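Local coordinates for protein putative esterase/lipase/thioesterase (Silicibacter sp., PDB 2PBL) that probably hydrolyses ester or thioester bonds, as a putative esterase, lipase or thioesterase of the alpha/beta-hydrolase fold, at residues L103-R108 with N181-M186; P165-S170 with V209-A214; L169-P174 with A193-E198. All coordinates share one frame; numbering follows the deposited sequence.

Contact 1 of 3, residues L103-R108 with N181-M186; sequences LCPEVR and NEKFKM
R108 reaches from the loop before helix 109-126 to the peptide groups at the end of the short helix 181-184. Its CB, CG and CD serve as a spacer: CG lies anti to the carbonyl carbon and CD continues the extension, then chi3 of 62° bends NE round and the guanidinium arrives beside K185. There CZ lies 3.6 Å from K185 O, and NH1 donates to that oxygen at 2.9 Å, from above the carbonyl plane. F184 O lies over one guanidinium face, while NH2 approaches the CA of selenomethionine M186 (3.9 Å) and donates to water 2. Arginine suits the place because it combines this length with several donors at its tip. An alanine here would probably leave K185 O with only a weak bond from water 2 among the contacts described, weakening the link between loop 103-108 and the end of helix 181-184. K185, the first residue past that helix, has a chain bent at chi4 that brings NZ to E182 O at 3.0 Å.

Further along, C104 SG meets the edge of the F184 ring at CD1 (3.8 Å), a sulfur-aromatic contact for which a small, polarisable side chain is apt. P105, after a cis peptide bond, brings its CA to 3.5 Å from K183 O in a CH...O contact. Water 1 bridges V107 O and K183 O.

R108 is the N-cap residue of helix 109-126, its backbone N hydrogen-bonded to E111 OE2. I109 and I112 of that helix pack against C104, and I109 also touches F184, whose ring meets W74 edge-to-face; helix 181-184 thus sits beside the start of helix 109-126.

Contact 2 of 3, residues P165-S170 with V209-A214; sequences PISPLS and VWVGGA
P168 lays its ring atoms CG and CD against CG1 of V209, each 3.8 Å away, the two side chains crossing obliquely. CG1 is anti to the backbone N of V209 (chi1 -175°), which carries the methyl to the proline; a rigid ring and a branched side chain make a compact apolar pair here. V209 also packs on helix 217-230.

I166 and W210 meet on the other face of the sheet, where CG2 of I166 comes to 4.2 Å from CD1 of the indole, and L256 of helix 255-261 touches both. Between the two faces runs the backbone of adjacent parallel strands, 160-166 and 206-212. W210 N donates to P165 O at 3.1 Å, almost straight at 178°, and W210 O accepts from S167 N at 2.7 Å. W210 thus bonds to the residues before and after I166, as a parallel bridge requires. CA of I166 adds a CH...O contact to W210 O at 3.2 Å.

S167 then leaves the strand with positive phi (52°), and its small side chain fits beside V211, with OG 4.0 Å from V211 CA. Its polar partner is E215, whose OE2 is bonded to both S167 OG and G212 N. E215 is probably the acid of a Ser-His-Glu triad with S137 and H242, so the two bonds from the strand ends are consistent with a second-shell role in positioning its carboxylate.

Contact 3 of 3, residues L169-P174 with A193-E198; sequences LSDLRP and AESPVE
S195 and L172 meet through a hydroxyl that is used twice: OG accepts from L172 N at 3.0 Å, nearly straight at 167°, and is also bonded to A191 O. Serine suits the site because its short side chain can receive a backbone N-H while giving its own proton to a carbonyl. Alongside, S170 O accepts from V197 N at 3.0 Å. That oxygen is hemmed in by carbon, CD of P196 and CG1 of V197 approaching it. P196 N is also near, 3.2 Å from S170 O, but has no hydrogen to give, so V197 N is the donor. L169 O, by contrast, is buried here and has no partner in the model.

D171, R173 and E198 form a salt-bridge network. D171 OD1 takes the backbone N of R173 at 3.1 Å, closing an Asx turn. The R173 side chain runs extended from CG to NE, and its NH2 makes weak bonds to both oxygens of D171, part of a salt bridge. NH1 and NH2 also reach E198 OE2, at 3.1 and 3.3 Å; both bonds are weak but belong to a salt bridge in which carboxylate and guanidinium planes stand 89° apart. One arginine so placed between two acids probably offsets their mutual repulsion, and its length lets it span them.

L172 CD1 lies 3.8 Å from E194 CB, the two side chains side by side and pointing the same way; the E194 carboxylate leads off to R145 and T113.

The contact joins the loop after strand 160-166 to the one after helix 188-193. Helix 217-230 flanks one side, where Q222 O takes S170 OG and Q222 OE1 takes D171 N. Helix 138-145 lies by L172 and P196, with H141 NE2 hydrogen-bonded to E194 O.

Contacts 2 and 3 share L169 and S170, where the chain passes from the end of strand 160-166 into the following loop; their centres lie 14 Å apart. Contact 1 meets contact 3 where SE of selenomethionine M186 packs on L172 CD1 at 4.0 Å, but it stays about 7 Å from contact 2 at the nearest atoms. In contact 2, S167 and G212 bond the probable catalytic acid, E215, and S167 also touches H242. L169, common to contacts 2 and 3, touches the presumed nucleophile elbow, so both lie next to the presumed active site. W74 is a neighbour common to all three contacts, touched by F184, L172 and L169.

Contact 1 of 3, residues L103-R108 with N181-M186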
ATOM      1  N   LEU A 103      12.961   4.944   4.271  1.00 17.04           N
ATOM      2  CA  LEU A 103      12.362   4.442   5.491  1.00 15.87           C
ATOM      3  C   LEU A 103      12.727   5.291   6.676  1.00 15.50           C
ATOM      4  O   LEU A 103      13.724   6.006   6.659  1.00 16.88           O
ATOM      5  CB  LEU A 103      12.893   3.032   5.722  1.00 14.77           C
ATOM      6  CG  LEU A 103      12.662   2.000   4.614  1.00 16.40           C
ATOM      7  CD1 LEU A 103      13.372   0.662   4.876  1.00 18.05           C
ATOM      8  CD2 LEU A 103      11.175   1.769   4.459  1.00 13.92           C
ATOM      9  N   CYS A 104      11.870   5.230   7.687  1.00 15.71           N
ATOM     10  CA  CYS A 104      12.130   5.873   8.929  1.00 16.45           C
ATOM     11  C   CYS A 104      13.219   4.988   9.540  1.00 19.43           C
ATOM     12  O   CYS A 104      13.180   3.763   9.335  1.00 15.99           O
ATOM     13  CB  CYS A 104      10.909   5.916   9.808  1.00 16.55           C
ATOM     14  SG  CYS A 104       9.486   6.818   9.126  1.00 16.56           S
ATOM     15  N   PRO A 105      14.149   5.594  10.315  1.00 16.43           N
ATOM     16  CA  PRO A 105      14.221   7.009  10.743  1.00 17.04           C
ATOM     17  C   PRO A 105      15.005   7.951   9.844  1.00 17.68           C
ATOM     18  O   PRO A 105      15.161   9.123  10.192  1.00 19.76           O
ATOM     19  CB  PRO A 105      14.905   6.902  12.101  1.00 21.42           C
ATOM     20  CG  PRO A 105      15.924   5.779  11.870  1.00 18.36           C
ATOM     21  CD  PRO A 105      15.284   4.811  10.869  1.00 17.64           C
ATOM     22  N   GLU A 106      15.466   7.476   8.692  1.00 17.54           N
ATOM     23  CA  GLU A 106      16.198   8.331   7.764  1.00 19.07           C
ATOM     24  C   GLU A 106      15.299   9.460   7.285  1.00 19.60           C
ATOM     25  O   GLU A 106      15.735  10.619   7.168  1.00 17.61           O
ATOM     26  CB  GLU A 106      16.728   7.542   6.565  1.00 18.91           C
ATOM     27  CG  GLU A 106      17.904   6.570   6.845  1.00 23.89           C
ATOM     28  CD  GLU A 106      17.551   5.312   7.655  1.00 31.40           C
ATOM     29  OE1 GLU A 106      16.686   4.532   7.192  1.00 21.25           O
ATOM     30  OE2 GLU A 106      18.198   5.075   8.720  1.00 19.91           O
ATOM     31  N   VAL A 107      14.055   9.118   6.971  1.00 16.34           N
ATOM     32  CA  VAL A 107      13.055  10.099   6.585  1.00 17.34           C
ATOM     33  C   VAL A 107      11.866  10.080   7.554  1.00 17.14           C
ATOM     34  O   VAL A 107      11.788   9.228   8.466  1.00 17.27           O
ATOM     35  CB  VAL A 107      12.575   9.868   5.117  1.00 20.05           C
ATOM     36  CG1 VAL A 107      13.751   9.973   4.186  1.00 17.19           C
ATOM     37  CG2 VAL A 107      11.850   8.533   4.939  1.00 24.06           C
ATOM     38  N   ARG A 108      10.961  11.035   7.387  1.00 17.12           N
ATOM     39  CA  ARG A 108       9.769  11.067   8.184  1.00 18.76           C
ATOM     40  C   ARG A 108       8.664  10.487   7.305  1.00 16.47           C
ATOM     41  O   ARG A 108       8.787  10.427   6.068  1.00 15.33           O
ATOM     42  CB  ARG A 108       9.397  12.476   8.592  1.00 19.30           C
ATOM     43  CG  ARG A 108      10.382  13.167   9.531  1.00 22.93           C
ATOM     44  CD  ARG A 108       9.961  14.613   9.786  1.00 30.73           C
ATOM     45  NE  ARG A 108       8.657  14.655  10.442  1.00 30.14           N
ATOM     46  CZ  ARG A 108       8.477  14.507  11.746  1.00 35.16           C
ATOM     47  NH1 ARG A 108       9.520  14.331  12.569  1.00 37.62           N
ATOM     48  NH2 ARG A 108       7.242  14.532  12.223  1.00 31.68           N
ATOM     49  N   ASN A 181       7.643   4.883  17.410  1.00 19.59           N
ATOM     50  CA  ASN A 181       7.756   6.339  17.312  1.00 19.34           C
ATOM     51  C   ASN A 181       9.176   6.889  17.589  1.00 23.49           C
ATOM     52  O   ASN A 181       9.463   8.058  17.292  1.00 23.72           O
ATOM     53  CB  ASN A 181       6.768   7.066  18.155  1.00 15.44           C
ATOM     54  CG  ASN A 181       6.522   8.483  17.644  1.00 21.74           C
ATOM     55  OD1 ASN A 181       6.452   8.715  16.422  1.00 28.22           O
ATOM     56  ND2 ASN A 181       6.346   9.418  18.547  1.00 21.06           N
ATOM     57  N   GLU A 182      10.062   6.032  18.104  1.00 23.57           N
ATOM     58  CA  GLU A 182      11.444   6.384  18.267  1.00 27.15           C
ATOM     59  C   GLU A 182      12.021   6.556  16.870  1.00 24.68           C
ATOM     60  O   GLU A 182      12.999   7.293  16.684  1.00 23.68           O
ATOM     61  CB  GLU A 182      12.179   5.293  19.043  1.00 26.67           C
ATOM     62  CG  GLU A 182      11.712   5.159  20.520  1.00 33.59           C
ATOM     63  CD  GLU A 182      12.139   3.816  21.211  1.00 37.97           C
ATOM     64  OE1 GLU A 182      12.698   2.905  20.534  1.00 50.98           O
ATOM     65  OE2 GLU A 182      11.870   3.661  22.434  1.00 45.73           O
ATOM     66  N   LYS A 183      11.439   5.856  15.895  1.00 20.63           N
ATOM     67  CA  LYS A 183      11.838   5.994  14.494  1.00 21.71           C
ATOM     68  C   LYS A 183      10.998   7.025  13.725  1.00 20.75           C
ATOM     69  O   LYS A 183      11.538   7.781  12.919  1.00 21.54           O
ATOM     70  CB  LYS A 183      11.804   4.648  13.781  1.00 20.87           C
ATOM     71  CG  LYS A 183      12.723   3.667  14.431  1.00 23.01           C
ATOM     72  CD  LYS A 183      12.814   2.382  13.678  1.00 34.07           C
ATOM     73  CE  LYS A 183      13.800   1.443  14.362  1.00 32.76           C
ATOM     74  NZ  LYS A 183      13.848   0.158  13.635  1.00 38.61           N
ATOM     75  N   PHE A 184       9.696   7.085  13.966  1.00 19.05           N
ATOM     76  CA  PHE A 184       8.851   8.046  13.224  1.00 19.52           C
ATOM     77  C   PHE A 184       9.131   9.479  13.659  1.00 20.75           C
ATOM     78  O   PHE A 184       9.138  10.411  12.842  1.00 20.85           O
ATOM     79  CB  PHE A 184       7.370   7.745  13.414  1.00 17.55           C
ATOM     80  CG  PHE A 184       7.000   6.309  13.172  1.00 20.32           C
ATOM     81  CD1 PHE A 184       7.554   5.599  12.132  1.00 11.92           C
ATOM     82  CD2 PHE A 184       6.026   5.712  13.949  1.00 15.73           C
ATOM     83  CE1 PHE A 184       7.182   4.302  11.905  1.00 12.91           C
ATOM     84  CE2 PHE A 184       5.645   4.417  13.746  1.00 16.97           C
ATOM     85  CZ  PHE A 184       6.237   3.703  12.728  1.00 10.42           C
ATOM     86  N   LYS A 185       9.353   9.642  14.954  1.00 19.77           N
ATOM     87  CA  LYS A 185       9.651  10.926  15.595  1.00 21.74           C
ATOM     88  C   LYS A 185       8.571  11.963  15.379  1.00 22.55           C
ATOM     89  O   LYS A 185       8.865  13.133  15.094  1.00 20.61           O
ATOM     90  CB  LYS A 185      11.038  11.453  15.170  1.00 23.22           C
ATOM     91  CG  LYS A 185      12.203  10.496  15.512  1.00 23.12           C
ATOM     92  CD  LYS A 185      13.525  10.972  14.924  1.00 24.10           C
ATOM     93  CE  LYS A 185      14.605   9.858  14.942  1.00 25.32           C
ATOM     94  NZ  LYS A 185      15.061   9.486  16.330  1.00 35.66           N
HETATM   95  N   MSE A 186       7.318  11.530  15.502  1.00 20.30           N
HETATM   96  CA  MSE A 186       6.163  12.397  15.335  1.00 20.69           C
HETATM   97  C   MSE A 186       5.666  12.951  16.649  1.00 22.06           C
HETATM   98  O   MSE A 186       5.757  12.274  17.685  1.00 21.97           O
HETATM   99  CB  MSE A 186       5.010  11.627  14.736  1.00 18.33           C
HETATM  100  CG  MSE A 186       5.246  11.194  13.310  1.00 22.56           C
HETATM  101 SE   MSE A 186       3.598  10.358  12.636  0.75 21.12          SE
HETATM  102  CE  MSE A 186       3.526   8.640  13.668  1.00 21.53           C
TER
HETATM  103  O   HOH W   1      11.517  10.061  11.024  1.00 24.80           O
HETATM  104  O   HOH W   2       6.781  15.816  14.736  1.00 33.63           O

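Contact 2 of 3, residues P165-S170 with V209-A214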
ATOM      1  N   PRO A 165      -7.142   0.342   0.351  1.00  9.09           N
ATOM      2  CA  PRO A 165      -6.152   0.212   1.433  1.00 11.61           C
ATOM      3  C   PRO A 165      -6.440  -1.060   2.178  1.00 11.07           C
ATOM      4  O   PRO A 165      -7.576  -1.273   2.624  1.00 11.80           O
ATOM      5  CB  PRO A 165      -6.497   1.395   2.351  1.00  8.71           C
ATOM      6  CG  PRO A 165      -7.370   2.286   1.542  1.00 15.25           C
ATOM      7  CD  PRO A 165      -8.148   1.373   0.716  1.00 12.27           C
ATOM      8  N   ILE A 166      -5.451  -1.946   2.198  1.00 14.76           N
ATOM      9  CA  ILE A 166      -5.594  -3.238   2.770  1.00 10.96           C
ATOM     10  C   ILE A 166      -4.960  -3.149   4.162  1.00 14.30           C
ATOM     11  O   ILE A 166      -3.752  -2.896   4.293  1.00 13.69           O
ATOM     12  CB  ILE A 166      -4.869  -4.277   1.912  1.00 12.63           C
ATOM     13  CG1 ILE A 166      -5.389  -4.253   0.451  1.00  7.02           C
ATOM     14  CG2 ILE A 166      -5.027  -5.626   2.554  1.00 12.37           C
ATOM     15  CD1 ILE A 166      -4.426  -5.042  -0.587  1.00 13.69           C
ATOM     16  N   SER A 167      -5.774  -3.325   5.198  1.00 13.62           N
ATOM     17  CA  SER A 167      -5.295  -3.268   6.572  1.00 14.80           C
ATOM     18  C   SER A 167      -4.518  -1.969   6.809  1.00 15.31           C
ATOM     19  O   SER A 167      -3.385  -1.976   7.303  1.00 14.94           O
ATOM     20  CB  SER A 167      -4.427  -4.486   6.841  1.00 13.22           C
ATOM     21  OG  SER A 167      -5.072  -5.668   6.348  1.00 23.26           O
ATOM     22  N   PRO A 168      -5.159  -0.816   6.503  1.00 16.10           N
ATOM     23  CA  PRO A 168      -4.456   0.446   6.634  1.00 15.49           C
ATOM     24  C   PRO A 168      -4.262   1.005   8.067  1.00 16.55           C
ATOM     25  O   PRO A 168      -4.990   0.672   9.022  1.00 13.73           O
ATOM     26  CB  PRO A 168      -5.396   1.420   5.915  1.00 16.84           C
ATOM     27  CG  PRO A 168      -6.780   0.832   6.217  1.00 11.05           C
ATOM     28  CD  PRO A 168      -6.535  -0.643   5.995  1.00 12.32           C
ATOM     29  N   LEU A 169      -3.251   1.838   8.189  1.00 16.38           N
ATOM     30  CA  LEU A 169      -3.128   2.723   9.348  1.00 17.27           C
ATOM     31  C   LEU A 169      -3.812   4.032   8.934  1.00 16.44           C
ATOM     32  O   LEU A 169      -3.272   4.766   8.069  1.00 17.53           O
ATOM     33  CB  LEU A 169      -1.669   2.942   9.694  1.00 17.71           C
ATOM     34  CG  LEU A 169      -1.185   1.549  10.165  1.00 24.23           C
ATOM     35  CD1 LEU A 169       0.203   1.193   9.805  1.00 22.82           C
ATOM     36  CD2 LEU A 169      -1.447   1.455  11.668  1.00 20.73           C
ATOM     37  N   SER A 170      -4.934   4.366   9.582  1.00 15.26           N
ATOM     38  CA  SER A 170      -5.726   5.549   9.228  1.00 16.19           C
ATOM     39  C   SER A 170      -5.633   6.718  10.195  1.00 17.81           C
ATOM     40  O   SER A 170      -5.935   7.875   9.834  1.00 15.26           O
ATOM     41  CB  SER A 170      -7.182   5.161   9.042  1.00 18.19           C
ATOM     42  OG  SER A 170      -7.740   4.694  10.252  1.00 16.60           O
ATOM     43  N   VAL A 209     -12.120  -0.285   2.111  1.00 14.21           N
ATOM     44  CA  VAL A 209     -11.182  -0.675   3.153  1.00 11.96           C
ATOM     45  C   VAL A 209     -11.318  -2.181   3.337  1.00 14.01           C
ATOM     46  O   VAL A 209     -12.389  -2.726   3.603  1.00 12.48           O
ATOM     47  CB  VAL A 209     -11.402   0.091   4.451  1.00 16.76           C
ATOM     48  CG1 VAL A 209     -10.299  -0.265   5.470  1.00 11.13           C
ATOM     49  CG2 VAL A 209     -11.428   1.572   4.171  1.00 18.08           C
ATOM     50  N   TRP A 210     -10.200  -2.851   3.146  1.00 13.93           N
ATOM     51  CA  TRP A 210     -10.154  -4.304   3.145  1.00 14.14           C
ATOM     52  C   TRP A 210      -9.297  -4.722   4.322  1.00 15.46           C
ATOM     53  O   TRP A 210      -8.145  -4.368   4.415  1.00 13.89           O
ATOM     54  CB  TRP A 210      -9.559  -4.753   1.804  1.00 16.35           C
ATOM     55  CG  TRP A 210      -9.649  -6.182   1.542  1.00 14.02           C
ATOM     56  CD1 TRP A 210      -8.935  -7.176   2.162  1.00 19.46           C
ATOM     57  CD2 TRP A 210     -10.537  -6.825   0.635  1.00 14.12           C
ATOM     58  NE1 TRP A 210      -9.316  -8.388   1.668  1.00 17.94           N
ATOM     59  CE2 TRP A 210     -10.309  -8.207   0.742  1.00 15.37           C
ATOM     60  CE3 TRP A 210     -11.510  -6.363  -0.268  1.00 17.59           C
ATOM     61  CZ2 TRP A 210     -10.996  -9.151  -0.046  1.00 20.54           C
ATOM     62  CZ3 TRP A 210     -12.204  -7.293  -1.029  1.00 18.39           C
ATOM     63  CH2 TRP A 210     -11.927  -8.673  -0.927  1.00 19.14           C
ATOM     64  N   VAL A 211      -9.849  -5.519   5.217  1.00 14.66           N
ATOM     65  CA  VAL A 211      -9.083  -5.929   6.394  1.00 15.77           C
ATOM     66  C   VAL A 211      -9.347  -7.381   6.745  1.00 16.30           C
ATOM     67  O   VAL A 211     -10.423  -7.876   6.511  1.00 15.27           O
ATOM     68  CB  VAL A 211      -9.412  -4.990   7.571  1.00 14.62           C
ATOM     69  CG1 VAL A 211     -10.860  -5.122   8.031  1.00 17.10           C
ATOM     70  CG2 VAL A 211      -8.455  -5.208   8.726  1.00 12.07           C
ATOM     71  N   GLY A 212      -8.359  -8.063   7.302  1.00 16.74           N
ATOM     72  CA  GLY A 212      -8.542  -9.463   7.646  1.00 16.40           C
ATOM     73  C   GLY A 212      -9.324  -9.671   8.926  1.00 15.16           C
ATOM     74  O   GLY A 212      -9.085  -9.004   9.938  1.00 17.28           O
ATOM     75  N   GLY A 213     -10.278 -10.597   8.874  1.00 15.20           N
ATOM     76  CA  GLY A 213     -11.139 -10.916  10.007  1.00 16.97           C
ATOM     77  C   GLY A 213     -10.441 -11.377  11.284  1.00 14.33           C
ATOM     78  O   GLY A 213     -10.915 -11.105  12.391  1.00 15.95           O
ATOM     79  N   ALA A 214      -9.317 -12.043  11.116  1.00 16.67           N
ATOM     80  CA  ALA A 214      -8.526 -12.553  12.229  1.00 17.17           C
ATOM     81  C   ALA A 214      -7.407 -11.609  12.604  1.00 17.19           C
ATOM     82  O   ALA A 214      -6.476 -12.037  13.249  1.00 16.81           O
ATOM     83  CB  ALA A 214      -7.938 -13.943  11.848  1.00 15.87           C
TER

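Contact 3 of 3, residues L169-P174 with A193-E198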
ATOM      1  N   LEU A 169      -3.251   1.838   8.189  1.00 16.38           N
ATOM      2  CA  LEU A 169      -3.128   2.723   9.348  1.00 17.27           C
ATOM      3  C   LEU A 169      -3.812   4.032   8.934  1.00 16.44           C
ATOM      4  O   LEU A 169      -3.272   4.766   8.069  1.00 17.53           O
ATOM      5  CB  LEU A 169      -1.669   2.942   9.694  1.00 17.71           C
ATOM      6  CG  LEU A 169      -1.185   1.549  10.165  1.00 24.23           C
ATOM      7  CD1 LEU A 169       0.203   1.193   9.805  1.00 22.82           C
ATOM      8  CD2 LEU A 169      -1.447   1.455  11.668  1.00 20.73           C
ATOM      9  N   SER A 170      -4.934   4.366   9.582  1.00 15.26           N
ATOM     10  CA  SER A 170      -5.726   5.549   9.228  1.00 16.19           C
ATOM     11  C   SER A 170      -5.633   6.718  10.195  1.00 17.81           C
ATOM     12  O   SER A 170      -5.935   7.875   9.834  1.00 15.26           O
ATOM     13  CB  SER A 170      -7.182   5.161   9.042  1.00 18.19           C
ATOM     14  OG  SER A 170      -7.740   4.694  10.252  1.00 16.60           O
ATOM     15  N   ASP A 171      -5.211   6.394  11.419  1.00 15.31           N
ATOM     16  CA  ASP A 171      -5.065   7.349  12.470  1.00 18.00           C
ATOM     17  C   ASP A 171      -3.704   7.021  13.032  1.00 17.31           C
ATOM     18  O   ASP A 171      -3.473   5.902  13.549  1.00 16.81           O
ATOM     19  CB  ASP A 171      -6.185   7.144  13.481  1.00 17.47           C
ATOM     20  CG  ASP A 171      -6.201   8.215  14.566  1.00 19.99           C
ATOM     21  OD1 ASP A 171      -5.222   8.974  14.708  1.00 16.25           O
ATOM     22  OD2 ASP A 171      -7.200   8.270  15.284  1.00 24.80           O
ATOM     23  N   LEU A 172      -2.757   7.933  12.842  1.00 16.46           N
ATOM     24  CA  LEU A 172      -1.429   7.694  13.372  1.00 16.23           C
ATOM     25  C   LEU A 172      -1.237   8.093  14.843  1.00 14.73           C
ATOM     26  O   LEU A 172      -0.201   7.785  15.410  1.00 18.02           O
ATOM     27  CB  LEU A 172      -0.397   8.401  12.507  1.00 19.27           C
ATOM     28  CG  LEU A 172      -0.447   8.073  11.000  1.00 16.26           C
ATOM     29  CD1 LEU A 172       0.834   8.668  10.317  1.00 22.22           C
ATOM     30  CD2 LEU A 172      -0.563   6.606  10.701  1.00 23.84           C
ATOM     31  N   ARG A 173      -2.203   8.755  15.451  1.00 17.23           N
ATOM     32  CA  ARG A 173      -2.049   9.197  16.852  1.00 18.50           C
ATOM     33  C   ARG A 173      -1.684   8.077  17.832  1.00 19.76           C
ATOM     34  O   ARG A 173      -0.801   8.242  18.668  1.00 21.33           O
ATOM     35  CB  ARG A 173      -3.305   9.862  17.350  1.00 19.88           C
ATOM     36  CG  ARG A 173      -3.651  11.229  16.737  1.00 20.24           C
ATOM     37  CD  ARG A 173      -5.119  11.428  17.099  1.00 31.68           C
ATOM     38  NE  ARG A 173      -5.708  12.654  16.616  1.00 39.09           N
ATOM     39  CZ  ARG A 173      -6.636  12.767  15.656  1.00 47.95           C
ATOM     40  NH1 ARG A 173      -7.067  13.984  15.352  1.00 51.89           N
ATOM     41  NH2 ARG A 173      -7.152  11.714  15.005  1.00 44.78           N
ATOM     42  N   PRO A 174      -2.336   6.919  17.727  1.00 19.52           N
ATOM     43  CA  PRO A 174      -1.962   5.873  18.694  1.00 19.62           C
ATOM     44  C   PRO A 174      -0.537   5.362  18.540  1.00 19.29           C
ATOM     45  O   PRO A 174      -0.016   4.752  19.466  1.00 20.60           O
ATOM     46  CB  PRO A 174      -2.972   4.745  18.401  1.00 20.08           C
ATOM     47  CG  PRO A 174      -4.017   5.353  17.561  1.00 19.47           C
ATOM     48  CD  PRO A 174      -3.393   6.460  16.815  1.00 20.87           C
ATOM     49  N   ALA A 193      -1.569  15.509  11.010  1.00 16.77           N
ATOM     50  CA  ALA A 193      -1.329  15.946   9.644  1.00 16.86           C
ATOM     51  C   ALA A 193      -1.253  14.776   8.654  1.00 13.43           C
ATOM     52  O   ALA A 193      -1.714  14.885   7.514  1.00 14.16           O
ATOM     53  CB  ALA A 193      -0.041  16.711   9.573  1.00 16.85           C
ATOM     54  N   GLU A 194      -0.654  13.677   9.093  1.00 15.63           N
ATOM     55  CA  GLU A 194      -0.484  12.496   8.221  1.00 13.81           C
ATOM     56  C   GLU A 194      -1.561  11.401   8.357  1.00 15.69           C
ATOM     57  O   GLU A 194      -1.416  10.341   7.756  1.00 14.11           O
ATOM     58  CB  GLU A 194       0.904  11.887   8.362  1.00 16.51           C
ATOM     59  CG  GLU A 194       1.976  12.719   7.639  1.00 18.07           C
ATOM     60  CD  GLU A 194       1.703  12.835   6.194  1.00 11.41           C
ATOM     61  OE1 GLU A 194       1.307  11.820   5.612  1.00 14.24           O
ATOM     62  OE2 GLU A 194       1.810  13.962   5.610  1.00  3.66           O
ATOM     63  N   SER A 195      -2.628  11.679   9.099  1.00 14.57           N
ATOM     64  CA  SER A 195      -3.682  10.719   9.317  1.00 13.23           C
ATOM     65  C   SER A 195      -4.791  10.877   8.273  1.00 13.13           C
ATOM     66  O   SER A 195      -5.422  11.906   8.191  1.00 13.59           O
ATOM     67  CB  SER A 195      -4.303  10.874  10.709  1.00 15.37           C
ATOM     68  OG  SER A 195      -3.338  10.660  11.724  1.00 14.83           O
ATOM     69  N   PRO A 196      -5.033   9.839   7.476  1.00 11.93           N
ATOM     70  CA  PRO A 196      -6.121   9.794   6.516  1.00 13.48           C
ATOM     71  C   PRO A 196      -7.503  10.135   7.099  1.00 14.83           C
ATOM     72  O   PRO A 196      -8.308  10.748   6.417  1.00 15.10           O
ATOM     73  CB  PRO A 196      -6.040   8.337   6.032  1.00 11.65           C
ATOM     74  CG  PRO A 196      -4.638   8.051   6.122  1.00 12.61           C
ATOM     75  CD  PRO A 196      -4.179   8.645   7.334  1.00 13.45           C
ATOM     76  N   VAL A 197      -7.781   9.778   8.358  1.00 17.18           N
ATOM     77  CA  VAL A 197      -9.076  10.129   8.933  1.00 16.31           C
ATOM     78  C   VAL A 197      -9.281  11.649   8.993  1.00 15.31           C
ATOM     79  O   VAL A 197     -10.418  12.098   8.999  1.00 18.38           O
ATOM     80  CB  VAL A 197      -9.331   9.545  10.352  1.00 19.13           C
ATOM     81  CG1 VAL A 197      -9.342   8.089  10.318  1.00 18.30           C
ATOM     82  CG2 VAL A 197      -8.329  10.091  11.372  1.00 16.47           C
ATOM     83  N   GLU A 198      -8.191  12.416   8.976  1.00 15.42           N
ATOM     84  CA  GLU A 198      -8.251  13.895   9.011  1.00 17.47           C
ATOM     85  C   GLU A 198      -8.477  14.594   7.686  1.00 19.67           C
ATOM     86  O   GLU A 198      -8.678  15.809   7.637  1.00 18.69           O
ATOM     87  CB  GLU A 198      -6.950  14.422   9.604  1.00 19.10           C
ATOM     88  CG  GLU A 198      -6.768  13.967  10.997  1.00 25.10           C
ATOM     89  CD  GLU A 198      -7.859  14.482  11.924  1.00 33.08           C
ATOM     90  OE1 GLU A 198      -8.081  15.711  11.945  1.00 33.36           O
ATOM     91  OE2 GLU A 198      -8.481  13.641  12.616  1.00 35.61           O
TER